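Local coordinates for calcium uptake protein 3, mitochondrial (Homo sapiens, PDB 6AGI) that senses mitochondrial calcium through its EF-hands and, as a disulfide-linked heterodimer with MICU1, regulates the mitochondrial calcium uniporter channel, at residues 93-98 and 228-233; 259-264 and 294-299; 307-312 and 333-338. All coordinates share one frame; numbering follows the deposited sequence.

Contact 1. Residues 93-98 and 228-233; sequences YLFLLC and EDFYRF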
loop_
_atom_site.group_PDB
_atom_site.type_symbol
_atom_site.label_atom_id
_atom_site.label_comp_id
_atom_site.label_asym_id
_atom_site.label_seq_id
_atom_site.Cartn_x
_atom_site.Cartn_y
_atom_site.Cartn_z
ATOM N N TYR B 93 6.765 -15.291 16.316
ATOM C CA TYR B 93 7.720 -14.266 15.916
ATOM C C TYR B 93 7.278 -13.563 14.640
ATOM O O TYR B 93 7.277 -12.325 14.564
ATOM C CB TYR B 93 9.067 -14.944 15.708
ATOM C CG TYR B 93 10.159 -14.102 15.111
ATOM C CD1 TYR B 93 10.438 -12.815 15.571
ATOM C CD2 TYR B 93 10.861 -14.569 14.015
ATOM C CE1 TYR B 93 11.462 -12.066 14.993
ATOM C CE2 TYR B 93 11.849 -13.837 13.439
ATOM C CZ TYR B 93 12.159 -12.593 13.921
ATOM O OH TYR B 93 13.171 -11.911 13.282
ATOM N N LEU B 94 6.976 -14.353 13.598
ATOM C CA LEU B 94 6.506 -13.798 12.326
ATOM C C LEU B 94 5.257 -12.945 12.524
ATOM O O LEU B 94 5.174 -11.821 12.015
ATOM C CB LEU B 94 6.255 -14.932 11.335
ATOM C CG LEU B 94 7.486 -15.638 10.767
ATOM C CD1 LEU B 94 7.167 -16.411 9.480
ATOM C CD2 LEU B 94 8.612 -14.584 10.529
ATOM N N PHE B 95 4.267 -13.478 13.244
ATOM C CA PHE B 95 3.090 -12.703 13.640
ATOM C C PHE B 95 3.478 -11.341 14.224
ATOM O O PHE B 95 3.019 -10.296 13.742
ATOM C CB PHE B 95 2.282 -13.520 14.646
ATOM C CG PHE B 95 1.012 -12.866 15.130
ATOM C CD1 PHE B 95 0.027 -12.474 14.239
ATOM C CD2 PHE B 95 0.791 -12.676 16.490
ATOM C CE1 PHE B 95 -1.163 -11.893 14.702
ATOM C CE2 PHE B 95 -0.377 -12.096 16.948
ATOM C CZ PHE B 95 -1.353 -11.711 16.059
ATOM N N LEU B 96 4.350 -11.335 15.249
ATOM C CA LEU B 96 4.708 -10.082 15.913
ATOM C C LEU B 96 5.401 -9.097 14.965
ATOM O O LEU B 96 5.045 -7.900 14.926
ATOM C CB LEU B 96 5.604 -10.395 17.104
ATOM C CG LEU B 96 4.961 -11.287 18.159
ATOM C CD1 LEU B 96 5.971 -11.788 19.215
ATOM C CD2 LEU B 96 3.846 -10.464 18.810
ATOM N N LEU B 97 6.372 -9.586 14.172
ATOM C CA LEU B 97 6.975 -8.761 13.129
ATOM C C LEU B 97 5.943 -8.165 12.204
ATOM O O LEU B 97 6.068 -7.002 11.776
ATOM C CB LEU B 97 7.970 -9.545 12.282
ATOM C CG LEU B 97 9.267 -9.943 12.927
ATOM C CD1 LEU B 97 10.062 -10.787 11.947
ATOM C CD2 LEU B 97 9.942 -8.642 13.272
ATOM N N CYS B 98 5.001 -8.986 11.774
ATOM C CA CYS B 98 3.982 -8.498 10.870
ATOM C C CYS B 98 3.169 -7.372 11.507
ATOM O O CYS B 98 2.892 -6.353 10.850
ATOM C CB CYS B 98 3.118 -9.680 10.453
ATOM S SG CYS B 98 1.654 -9.300 9.508
ATOM N N GLU B 228 -11.644 -5.841 19.962
ATOM C CA GLU B 228 -11.096 -4.782 20.796
ATOM C C GLU B 228 -9.809 -5.233 21.501
ATOM O O GLU B 228 -8.810 -4.498 21.514
ATOM C CB GLU B 228 -12.185 -4.308 21.757
ATOM C CG GLU B 228 -13.351 -3.565 21.026
ATOM C CD GLU B 228 -14.489 -4.480 20.467
ATOM O OE1 GLU B 228 -14.679 -5.616 20.961
ATOM O OE2 GLU B 228 -15.206 -4.049 19.525
ATOM N N ASP B 229 -9.776 -6.465 22.031
ATOM C CA ASP B 229 -8.529 -6.927 22.645
ATOM C C ASP B 229 -7.411 -7.098 21.625
ATOM O O ASP B 229 -6.262 -6.737 21.895
ATOM C CB ASP B 229 -8.713 -8.249 23.398
ATOM C CG ASP B 229 -9.875 -8.230 24.365
ATOM O OD1 ASP B 229 -9.962 -7.264 25.153
ATOM O OD2 ASP B 229 -10.638 -9.228 24.414
ATOM N N PHE B 230 -7.738 -7.619 20.444
ATOM C CA PHE B 230 -6.770 -7.786 19.360
ATOM C C PHE B 230 -6.128 -6.450 18.994
ATOM O O PHE B 230 -4.895 -6.325 18.931
ATOM C CB PHE B 230 -7.542 -8.378 18.185
ATOM C CG PHE B 230 -6.729 -9.119 17.172
ATOM C CD1 PHE B 230 -6.233 -10.393 17.451
ATOM C CD2 PHE B 230 -6.565 -8.595 15.893
ATOM C CE1 PHE B 230 -5.518 -11.101 16.495
ATOM C CE2 PHE B 230 -5.864 -9.292 14.934
ATOM C CZ PHE B 230 -5.337 -10.549 15.237
ATOM N N TYR B 231 -6.970 -5.439 18.751
ATOM C CA TYR B 231 -6.497 -4.093 18.491
ATOM C C TYR B 231 -5.603 -3.613 19.618
ATOM O O TYR B 231 -4.567 -2.979 19.374
ATOM C CB TYR B 231 -7.693 -3.148 18.331
ATOM C CG TYR B 231 -7.341 -1.743 17.895
ATOM C CD1 TYR B 231 -6.764 -0.836 18.768
ATOM C CD2 TYR B 231 -7.633 -1.312 16.616
ATOM C CE1 TYR B 231 -6.453 0.449 18.367
ATOM C CE2 TYR B 231 -7.319 -0.019 16.199
ATOM C CZ TYR B 231 -6.728 0.855 17.098
ATOM O OH TYR B 231 -6.417 2.128 16.721
ATOM N N ARG B 232 -5.992 -3.879 20.867
ATOM C CA ARG B 232 -5.193 -3.326 21.944
ATOM C C ARG B 232 -3.844 -4.015 22.049
ATOM O O ARG B 232 -2.842 -3.363 22.362
ATOM C CB ARG B 232 -5.956 -3.401 23.261
ATOM C CG ARG B 232 -7.115 -2.454 23.320
ATOM C CD ARG B 232 -7.695 -2.327 24.714
ATOM N NE ARG B 232 -8.562 -3.451 25.042
ATOM C CZ ARG B 232 -9.887 -3.357 25.132
ATOM N NH1 ARG B 232 -10.487 -2.194 24.888
ATOM N NH2 ARG B 232 -10.614 -4.429 25.434
ATOM N N PHE B 233 -3.786 -5.320 21.769
ATOM C CA PHE B 233 -2.505 -6.007 21.765
ATOM C C PHE B 233 -1.579 -5.435 20.698
ATOM O O PHE B 233 -0.409 -5.143 20.987
ATOM C CB PHE B 233 -2.692 -7.497 21.561
ATOM C CG PHE B 233 -1.387 -8.237 21.504
ATOM C CD1 PHE B 233 -0.659 -8.463 22.665
ATOM C CD2 PHE B 233 -0.868 -8.678 20.305
ATOM C CE1 PHE B 233 0.546 -9.129 22.629
ATOM C CE2 PHE B 233 0.347 -9.346 20.258
ATOM C CZ PHE B 233 1.060 -9.575 21.421
#

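Contact 2. Residues 259-264 and 294-299; sequences EDFAHI and DEFRSF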
loop_
_atom_site.group_PDB
_atom_site.type_symbol
_atom_site.label_atom_id
_atom_site.label_comp_id
_atom_site.label_asym_id
_atom_site.label_seq_id
_atom_site.Cartn_x
_atom_site.Cartn_y
_atom_site.Cartn_z
ATOM N N GLU B 259 20.322 13.641 14.860
ATOM C CA GLU B 259 21.273 12.722 14.264
ATOM C C GLU B 259 20.870 11.282 14.574
ATOM O O GLU B 259 20.848 10.439 13.667
ATOM C CB GLU B 259 22.681 13.065 14.761
ATOM C CG GLU B 259 23.833 12.509 13.926
ATOM C CD GLU B 259 25.189 12.703 14.593
ATOM O OE1 GLU B 259 25.234 13.252 15.718
ATOM O OE2 GLU B 259 26.218 12.334 13.977
ATOM N N ASP B 260 20.459 11.005 15.831
ATOM C CA ASP B 260 19.923 9.686 16.189
ATOM C C ASP B 260 18.581 9.403 15.509
ATOM O O ASP B 260 18.318 8.269 15.089
ATOM C CB ASP B 260 19.764 9.549 17.705
ATOM C CG ASP B 260 21.079 9.662 18.463
ATOM O OD1 ASP B 260 22.066 9.007 18.049
ATOM O OD2 ASP B 260 21.113 10.378 19.500
ATOM N N PHE B 261 17.715 10.412 15.392
ATOM C CA PHE B 261 16.494 10.239 14.612
ATOM C C PHE B 261 16.816 9.683 13.231
ATOM O O PHE B 261 16.397 8.577 12.871
ATOM C CB PHE B 261 15.762 11.573 14.481
ATOM C CG PHE B 261 14.395 11.439 13.891
ATOM C CD1 PHE B 261 13.537 10.441 14.335
ATOM C CD2 PHE B 261 13.981 12.257 12.854
ATOM C CE1 PHE B 261 12.268 10.290 13.784
ATOM C CE2 PHE B 261 12.716 12.103 12.293
ATOM C CZ PHE B 261 11.861 11.118 12.762
ATOM N N ALA B 262 17.612 10.433 12.464
ATOM C CA ALA B 262 17.960 10.017 11.112
ATOM C C ALA B 262 18.620 8.644 11.119
ATOM O O ALA B 262 18.330 7.793 10.261
ATOM C CB ALA B 262 18.879 11.061 10.474
ATOM N N HIS B 263 19.481 8.399 12.110
ATOM C CA HIS B 263 20.173 7.118 12.184
ATOM C C HIS B 263 19.178 5.974 12.292
ATOM O O HIS B 263 19.337 4.954 11.617
ATOM C CB HIS B 263 21.159 7.115 13.358
ATOM C CG HIS B 263 21.574 5.747 13.813
ATOM N ND1 HIS B 263 22.334 4.897 13.038
ATOM C CD2 HIS B 263 21.342 5.089 14.976
ATOM C CE1 HIS B 263 22.546 3.771 13.701
ATOM N NE2 HIS B 263 21.955 3.863 14.879
ATOM N N ILE B 264 18.156 6.119 13.148
ATOM C CA ILE B 264 17.077 5.129 13.227
ATOM C C ILE B 264 16.343 5.028 11.894
ATOM O O ILE B 264 15.995 3.929 11.432
ATOM C CB ILE B 264 16.096 5.479 14.361
ATOM C CG1 ILE B 264 16.776 5.396 15.728
ATOM C CG2 ILE B 264 14.910 4.549 14.320
ATOM C CD1 ILE B 264 15.917 5.982 16.844
ATOM N N ASP B 294 6.335 11.939 21.290
ATOM C CA ASP B 294 5.107 12.030 20.521
ATOM C C ASP B 294 5.422 12.197 19.045
ATOM O O ASP B 294 4.733 11.628 18.192
ATOM C CB ASP B 294 4.246 13.181 21.031
ATOM C CG ASP B 294 3.386 12.775 22.201
ATOM O OD1 ASP B 294 3.316 11.553 22.486
ATOM O OD2 ASP B 294 2.801 13.682 22.845
ATOM N N GLU B 295 6.456 12.986 18.731
ATOM C CA GLU B 295 6.816 13.241 17.338
ATOM C C GLU B 295 7.408 12.002 16.693
ATOM O O GLU B 295 7.114 11.694 15.534
ATOM C CB GLU B 295 7.788 14.424 17.249
ATOM C CG GLU B 295 7.188 15.739 17.727
ATOM C CD GLU B 295 8.221 16.817 17.931
ATOM O OE1 GLU B 295 9.416 16.542 17.709
ATOM O OE2 GLU B 295 7.836 17.926 18.375
ATOM N N PHE B 296 8.233 11.278 17.441
ATOM C CA PHE B 296 8.842 10.047 16.960
ATOM C C PHE B 296 7.769 8.984 16.689
ATOM O O PHE B 296 7.775 8.322 15.636
ATOM C CB PHE B 296 9.910 9.683 18.003
ATOM C CG PHE B 296 10.535 8.334 17.886
ATOM C CD1 PHE B 296 9.903 7.192 18.322
ATOM C CD2 PHE B 296 11.821 8.232 17.386
ATOM C CE1 PHE B 296 10.542 5.960 18.242
ATOM C CE2 PHE B 296 12.470 7.017 17.294
ATOM C CZ PHE B 296 11.829 5.875 17.715
ATOM N N ARG B 297 6.793 8.859 17.594
ATOM C CA ARG B 297 5.654 7.971 17.355
ATOM C C ARG B 297 4.804 8.452 16.185
ATOM O O ARG B 297 4.317 7.635 15.400
ATOM C CB ARG B 297 4.821 7.810 18.637
ATOM C CG ARG B 297 3.766 6.710 18.556
ATOM C CD ARG B 297 3.069 6.362 19.904
ATOM N NE ARG B 297 2.694 7.498 20.736
ATOM C CZ ARG B 297 2.012 7.390 21.874
ATOM N NH1 ARG B 297 1.630 6.197 22.325
ATOM N NH2 ARG B 297 1.694 8.481 22.555
ATOM N N SER B 298 4.524 9.756 16.117
ATOM C CA SER B 298 3.823 10.321 14.968
ATOM C C SER B 298 4.454 9.843 13.676
ATOM O O SER B 298 3.780 9.306 12.787
ATOM C CB SER B 298 3.849 11.838 15.047
ATOM O OG SER B 298 2.758 12.289 15.828
ATOM N N PHE B 299 5.771 9.989 13.581
ATOM C CA PHE B 299 6.433 9.685 12.324
ATOM C C PHE B 299 6.420 8.196 12.009
ATOM O O PHE B 299 6.241 7.818 10.846
ATOM C CB PHE B 299 7.859 10.231 12.327
ATOM C CG PHE B 299 8.576 10.018 11.048
ATOM C CD1 PHE B 299 8.422 10.928 10.023
ATOM C CD2 PHE B 299 9.343 8.898 10.826
ATOM C CE1 PHE B 299 9.050 10.749 8.820
ATOM C CE2 PHE B 299 9.968 8.716 9.621
ATOM C CZ PHE B 299 9.830 9.640 8.623
#

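Contact 3. Residues 307-312 and 333-338; sequences EDFAIA and YVATGL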
loop_
_atom_site.group_PDB
_atom_site.type_symbol
_atom_site.label_atom_id
_atom_site.label_comp_id
_atom_site.label_asym_id
_atom_site.label_seq_id
_atom_site.Cartn_x
_atom_site.Cartn_y
_atom_site.Cartn_z
ATOM N N GLU B 307 1.207 4.365 2.277
ATOM C CA GLU B 307 0.431 4.148 1.064
ATOM C C GLU B 307 -0.560 5.278 0.915
ATOM O O GLU B 307 -0.539 6.020 -0.067
ATOM C CB GLU B 307 -0.302 2.807 1.127
ATOM C CG GLU B 307 0.568 1.608 0.788
ATOM C CD GLU B 307 1.492 1.218 1.924
ATOM O OE1 GLU B 307 1.474 1.903 2.969
ATOM O OE2 GLU B 307 2.237 0.227 1.774
ATOM N N ASP B 308 -1.429 5.407 1.908
ATOM C CA ASP B 308 -2.427 6.471 1.900
ATOM C C ASP B 308 -1.758 7.801 1.591
ATOM O O ASP B 308 -2.281 8.603 0.798
ATOM C CB ASP B 308 -3.159 6.560 3.244
ATOM C CG ASP B 308 -4.181 5.432 3.451
ATOM O OD1 ASP B 308 -4.005 4.355 2.822
ATOM O OD2 ASP B 308 -5.184 5.614 4.182
ATOM N N PHE B 309 -0.544 8.014 2.122
ATOM C CA PHE B 309 0.164 9.251 1.778
ATOM C C PHE B 309 0.463 9.335 0.279
ATOM O O PHE B 309 0.309 10.405 -0.342
ATOM C CB PHE B 309 1.458 9.360 2.576
ATOM C CG PHE B 309 2.100 10.731 2.533
ATOM C CD1 PHE B 309 1.482 11.832 3.114
ATOM C CD2 PHE B 309 3.343 10.906 1.929
ATOM C CE1 PHE B 309 2.085 13.086 3.080
ATOM C CE2 PHE B 309 3.958 12.158 1.904
ATOM C CZ PHE B 309 3.325 13.252 2.481
ATOM N N ALA B 310 0.893 8.223 -0.329
ATOM C CA ALA B 310 1.200 8.269 -1.755
ATOM C C ALA B 310 -0.042 8.619 -2.559
ATOM O O ALA B 310 0.015 9.480 -3.451
ATOM C CB ALA B 310 1.782 6.936 -2.223
ATOM N N ILE B 311 -1.187 8.002 -2.220
ATOM C CA ILE B 311 -2.451 8.386 -2.856
ATOM C C ILE B 311 -2.677 9.894 -2.748
ATOM O O ILE B 311 -2.998 10.565 -3.729
ATOM C CB ILE B 311 -3.630 7.611 -2.238
ATOM C CG1 ILE B 311 -3.698 6.186 -2.786
ATOM C CG2 ILE B 311 -4.944 8.370 -2.425
ATOM C CD1 ILE B 311 -4.642 5.313 -2.000
ATOM N N ALA B 312 -2.510 10.445 -1.553
ATOM C CA ALA B 312 -2.753 11.868 -1.366
ATOM C C ALA B 312 -1.862 12.721 -2.265
ATOM O O ALA B 312 -2.317 13.735 -2.804
ATOM C CB ALA B 312 -2.559 12.242 0.103
ATOM N N TYR B 333 -1.683 15.168 7.414
ATOM C CA TYR B 333 -2.931 15.192 8.176
ATOM C C TYR B 333 -4.093 14.559 7.401
ATOM O O TYR B 333 -4.728 13.605 7.877
ATOM C CB TYR B 333 -3.273 16.620 8.587
ATOM C CG TYR B 333 -4.575 16.659 9.339
ATOM C CD1 TYR B 333 -4.808 15.791 10.404
ATOM C CD2 TYR B 333 -5.565 17.576 9.004
ATOM C CE1 TYR B 333 -6.004 15.813 11.090
ATOM C CE2 TYR B 333 -6.760 17.612 9.685
ATOM C CZ TYR B 333 -6.981 16.728 10.729
ATOM O OH TYR B 333 -8.175 16.764 11.420
ATOM N N VAL B 334 -4.386 15.065 6.197
ATOM C CA VAL B 334 -5.609 14.638 5.525
ATOM C C VAL B 334 -5.524 13.173 5.117
ATOM O O VAL B 334 -6.545 12.463 5.094
ATOM C CB VAL B 334 -5.906 15.549 4.315
ATOM C CG1 VAL B 334 -6.752 14.821 3.293
ATOM C CG2 VAL B 334 -6.645 16.796 4.761
ATOM N N ALA B 335 -4.320 12.675 4.816
ATOM C CA ALA B 335 -4.161 11.263 4.481
ATOM C C ALA B 335 -4.214 10.381 5.720
ATOM O O ALA B 335 -4.921 9.364 5.730
ATOM C CB ALA B 335 -2.867 11.031 3.726
ATOM N N THR B 336 -3.441 10.724 6.759
ATOM C CA THR B 336 -3.229 9.808 7.876
ATOM C C THR B 336 -4.106 10.139 9.066
ATOM O O THR B 336 -4.418 9.263 9.869
ATOM C CB THR B 336 -1.795 9.853 8.404
ATOM O OG1 THR B 336 -1.292 11.195 8.365
ATOM C CG2 THR B 336 -0.938 9.133 7.427
ATOM N N GLY B 337 -4.434 11.422 9.251
ATOM C CA GLY B 337 -5.032 11.863 10.486
ATOM C C GLY B 337 -4.028 12.292 11.516
ATOM O O GLY B 337 -4.432 12.819 12.554
ATOM N N LEU B 338 -2.733 12.071 11.279
ATOM C CA LEU B 338 -1.729 12.506 12.239
ATOM C C LEU B 338 -1.368 13.973 12.047
ATOM O O LEU B 338 -1.326 14.477 10.920
ATOM C CB LEU B 338 -0.470 11.665 12.123
ATOM C CG LEU B 338 -0.686 10.174 12.157
ATOM C CD1 LEU B 338 0.360 9.587 11.293
ATOM C CD2 LEU B 338 -0.571 9.648 13.577
#

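Contact 1. Residues 93-98 and 228-233
Phe230 is the first residue of 228-233 to reach the helix at 93-98, and it does so with the far end of its ring: its CZ lies 4.2 Å from CZ of Phe95, at the edge of the Phe95 ring and near its plane. Two residues on, Arg232 turns away from 93-98 and closes a salt bridge within its own helix, NH2 to OD1 of Asp229 at 2.9 Å. Phe233 then makes the second approach. With CG anti to the backbone N (chi1 178°), its ring extends to the other helix, where CD2 of Leu96 meets its edge, 3.9 Å from CZ and equally near CE2, the side chains crossing at about a right angle. CE2 of Phe233 also comes to 4.4 Å from CE2 of Phe95, so the Phe95 ring touches both phenylalanines. The axes of the two short segments stay 13.2 Å apart and run at 80° to each other, a gap bridged by side chains rather than by backbone. All four residues are buried, and the junction is purely apolar. Around it, Phe111 of helix 104-114 meets Phe230 edge-to-face and Phe127 of helix 124-138 does the same with Phe95, joining this core to EF-hand 1. Phe216 of helix 211-217 and Phe79 of helix 78-81 pack on Phe233, while Met315 of the second subunit touches Phe95.

Contact 2. Residues 259-264 and 294-299
In the helix that offers Phe296 and Phe299 to Phe261, the carbonyl O of Asp294 is gripped twice by one residue of its own helix: Ser298 N donates to it at 2.8 Å, and Ser298 OG adds a weak bond at 3.2 Å. These bonds belong to the helix; the join between 259-264 and 294-299 is hydrophobic and buried. Phe261 carries it. With CG anti to the backbone N (chi1 -171°), its ring reaches both phenylalanines of 294-299, using its edge against each. At the far end, CZ stands over one face of Phe299, offset toward the rim and 3.9 Å from CG, in an edge-to-face pair with the planes at 76°. Along its flank, CD1 lies 4.1 Å from CD2 of Phe296, the two side chains sliding past each other in opposite directions. Ile264, one turn on, brings only its terminal methyl: CD1 comes in at the edge of the Phe296 ring, 3.6 Å from CE2. An alanine in place of Phe261 would probably leave the face of Phe299 without its edge partner and open a gap beside Phe296. The short helices run nearly parallel, at 23°, each soon after a strand of the antiparallel pair 255-256 and 291-292, an arrangement consistent with paired EF-hands; 294-299 lies in the degenerate EF-hand 2. Helix 227-250 flanks one side through Phe246 and Tyr249, and helix 342-352 packs on Phe261 through Ile351 and on Phe299 through Val348.

Contact 3. Residues 307-312 and 333-338
Asp308 faces the end of helix 325-336, and its side chain runs past the carbonyl O of Ala335 from root to tip. CB lies 4.1 Å from that oxygen. CG stands anti to the carbonyl carbon of Asp308 itself (chi1 -75°), which carries the carboxylate alongside, so that OD2 also ends 4.1 Å from Ala335 O. A bound calcium ion lies about 4 Å from the Asp308 side chain, which is not among the ligands of the two EF-hand sites. The carbonyl O of Asp308 rests 3.8 Å from CB of Ala335. That methyl, central to the contact, meets CB of Ala312 at 3.8 Å, one turn further along 307-312, and lies near the plane of the Phe309 ring at its edge, 4.5 Å from CD1. Small residues let the backbones approach closely, with CA of Phe309 and CA of Ala335 5.5 Å apart. The Phe309 ring packs edge-to-face with Phe302 and Phe328, and Ile109 of the second subunit touches Ala312. Helix 306-312 is thereby set against the EF-hand pair that contains EF-hand 3, near its calcium site but not in it. Chemically, the contact divides into a methyl-on-methyl part and one where oxygens of Asp308 and Ala335 lie near each other. OD2 and Ala335 O are both acceptors, so their approach is no bond; the calcium ion probably eases the negative charge there.

In the fold
From the N terminus, contact 1 comes first and closes the longest loop, returning helix 227-250 to helix 90-101 after 129 residues that include EF-hand 1 and the unmodelled 161-205. Contact 2 then closes 29 residues, and contact 3 closes 20, setting helix 306-312 against helix 325-336 of the EF-hand pair. The three follow in series, neither nesting nor crossing. Helix 227-250 links the first two, starting in contact 1 and flanking contact 2 near its far end, although their nearest atoms are about 11 Å apart. Contacts 2 and 3 touch directly, Ser298 O lying 3.7 Å from Leu338 CD1, and helices 293-304 and 306-312 are consecutive. Contacts 1 and 3 both border the second subunit, whereas contact 2 stays within the chain.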